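Local coordinates for vaginolysin (Gardnerella vaginalis, PDB 5IMY), which probably acts as a secreted pore-forming toxin of the cholesterol-dependent cytolysin family, binding cholesterol in host membranes and lysing the cells, at residues L40-E45 with Q179-F184. Sequence-based numbering, arbitrary orientation.
Sequences LARHGE and QLKAKF
R42 reaches from the short strand 41-43 to the last turn of helix 177-184, where its guanidinium meets the main chain of K181. The hydrogen bond from R42 NH2 to K181 O is 3.1 Å long and almost straight, with an N-H...O angle of 174°. The acceptor lies at the edge of the guanidinium, within its plane, whereas the nitrogen approaches from above the plane of the carbonyl, 45° out of it. CG of R42 stands anti to the backbone N (chi1 173°), which carries the chain outward from the strand before a bend at chi3 turns the head group to the helix. Packing is closest here: NH2 also sits 4.1 Å from A182 CA, obliquely to the guanidinium, and the A182 side chain rests against I72 of strand 62-76.

The partly exposed side chain of K181 packs more loosely. R42 NH1 comes no nearer than 4.2 Å to K181 CB; the lysine chain bends at its last two torsions, and NZ stands 4.4 Å from R42 NH1, two like charges without a bond.

Strand 41-43 runs parallel to the long strand 363-389, R42 pairing through its backbone with Q364 and N366. In this family the sheet probably belongs to elongated domain 2 and the helix to a future membrane hairpin of domain 3, joined by R42 in the soluble form. Because the acceptor is a neutral carbonyl near the C-terminal end of a helix, the bond is no salt bridge, but the helix dipole probably favours the arginine and may partly offset the nearby lysine charge.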
loop_
_atom_site.group_PDB
_atom_site.type_symbol
_atom_site.label_atom_id
_atom_site.label_comp_id
_atom_site.label_asym_id
_atom_site.label_seq_id
_atom_site.Cartn_x
_atom_site.Cartn_y
_atom_site.Cartn_z
ATOM N N LEU A 40 -3.097 9.375 -37.222
ATOM C CA LEU A 40 -2.060 10.209 -36.626
ATOM C C LEU A 40 -1.652 9.699 -35.246
ATOM O O LEU A 40 -1.180 10.471 -34.408
ATOM C CB LEU A 40 -2.527 11.663 -36.540
ATOM C CG LEU A 40 -2.527 12.459 -37.847
ATOM C CD1 LEU A 40 -3.241 13.788 -37.657
ATOM C CD2 LEU A 40 -1.108 12.683 -38.346
ATOM N N ALA A 41 -1.817 8.403 -34.999
ATOM C CA ALA A 41 -1.454 7.815 -33.717
ATOM C C ALA A 41 -0.041 7.250 -33.767
ATOM O O ALA A 41 0.369 6.652 -34.766
ATOM C CB ALA A 41 -2.443 6.714 -33.330
ATOM N N ARG A 42 0.699 7.448 -32.679
ATOM C CA ARG A 42 2.058 6.949 -32.532
ATOM C C ARG A 42 2.106 5.972 -31.364
ATOM O O ARG A 42 1.352 6.102 -30.395
ATOM C CB ARG A 42 3.045 8.110 -32.311
ATOM C CG ARG A 42 4.474 7.691 -31.985
ATOM C CD ARG A 42 5.462 8.831 -32.243
ATOM N NE ARG A 42 5.100 10.068 -31.549
ATOM C CZ ARG A 42 5.606 10.466 -30.382
ATOM N NH1 ARG A 42 6.511 9.733 -29.744
ATOM N NH2 ARG A 42 5.205 11.613 -29.848
ATOM N N HIS A 43 2.992 4.981 -31.466
ATOM C CA HIS A 43 3.097 3.931 -30.459
ATOM C C HIS A 43 4.561 3.686 -30.131
ATOM O O HIS A 43 5.377 3.484 -31.036
ATOM C CB HIS A 43 2.439 2.633 -30.942
ATOM C CG HIS A 43 0.953 2.727 -31.095
ATOM N ND1 HIS A 43 0.350 3.217 -32.234
ATOM C CD2 HIS A 43 -0.054 2.394 -30.251
ATOM C CE1 HIS A 43 -0.963 3.182 -32.085
ATOM N NE2 HIS A 43 -1.234 2.687 -30.891
ATOM N N GLY A 44 4.885 3.697 -28.844
ATOM C CA GLY A 44 6.241 3.482 -28.373
ATOM C C GLY A 44 6.523 2.033 -28.043
ATOM O O GLY A 44 5.925 1.112 -28.610
ATOM N N GLU A 45 7.448 1.827 -27.109
ATOM C CA GLU A 45 7.835 0.482 -26.714
ATOM C C GLU A 45 6.764 -0.153 -25.833
ATOM O O GLU A 45 5.918 0.527 -25.246
ATOM C CB GLU A 45 9.170 0.497 -25.967
ATOM C CG GLU A 45 9.132 1.233 -24.631
ATOM C CD GLU A 45 10.410 1.058 -23.833
ATOM O OE1 GLU A 45 10.903 -0.088 -23.743
ATOM O OE2 GLU A 45 10.924 2.064 -23.299
ATOM N N GLN A 179 8.559 7.992 -22.577
ATOM C CA GLN A 179 7.300 8.538 -22.081
ATOM C C GLN A 179 7.266 10.056 -22.211
ATOM O O GLN A 179 6.196 10.633 -22.437
ATOM C CB GLN A 179 7.066 8.114 -20.630
ATOM C CG GLN A 179 8.081 8.654 -19.635
ATOM C CD GLN A 179 7.505 9.710 -18.706
ATOM O OE1 GLN A 179 6.298 9.782 -18.489
ATOM N NE2 GLN A 179 8.379 10.537 -18.152
ATOM N N LEU A 180 8.420 10.718 -22.088
ATOM C CA LEU A 180 8.465 12.164 -22.283
ATOM C C LEU A 180 8.287 12.529 -23.752
ATOM O O LEU A 180 7.656 13.544 -24.072
ATOM C CB LEU A 180 9.779 12.728 -21.742
ATOM C CG LEU A 180 9.973 12.620 -20.226
ATOM C CD1 LEU A 180 11.339 13.152 -19.827
ATOM C CD2 LEU A 180 8.875 13.361 -19.475
ATOM N N LYS A 181 8.840 11.723 -24.662
ATOM C CA LYS A 181 8.571 11.938 -26.079
ATOM C C LYS A 181 7.085 11.800 -26.381
ATOM O O LYS A 181 6.557 12.512 -27.242
ATOM C CB LYS A 181 9.395 10.962 -26.924
ATOM C CG LYS A 181 10.829 11.434 -27.157
ATOM C CD LYS A 181 11.804 10.293 -27.440
ATOM C CE LYS A 181 11.903 9.953 -28.919
ATOM N NZ LYS A 181 10.811 9.058 -29.383
ATOM N N ALA A 182 6.391 10.909 -25.668
ATOM C CA ALA A 182 4.950 10.772 -25.850
ATOM C C ALA A 182 4.193 11.956 -25.264
ATOM O O ALA A 182 3.110 12.299 -25.753
ATOM C CB ALA A 182 4.464 9.469 -25.217
ATOM N N LYS A 183 4.739 12.588 -24.222
ATOM C CA LYS A 183 4.088 13.744 -23.617
ATOM C C LYS A 183 4.384 15.025 -24.388
ATOM O O LYS A 183 3.478 15.833 -24.619
ATOM C CB LYS A 183 4.539 13.895 -22.161
ATOM C CG LYS A 183 3.979 15.123 -21.434
ATOM C CD LYS A 183 2.640 14.829 -20.776
ATOM C CE LYS A 183 1.841 16.105 -20.551
ATOM N NZ LYS A 183 0.560 15.845 -19.838
ATOM N N PHE A 184 5.636 15.224 -24.796
ATOM C CA PHE A 184 6.097 16.513 -25.298
ATOM C C PHE A 184 6.462 16.504 -26.777
ATOM O O PHE A 184 6.806 17.560 -27.316
ATOM C CB PHE A 184 7.306 16.983 -24.482
ATOM C CG PHE A 184 6.979 17.323 -23.054
ATOM C CD1 PHE A 184 5.927 18.174 -22.755
ATOM C CD2 PHE A 184 7.720 16.790 -22.015
ATOM C CE1 PHE A 184 5.623 18.488 -21.444
ATOM C CE2 PHE A 184 7.421 17.102 -20.702
ATOM C CZ PHE A 184 6.369 17.952 -20.418
#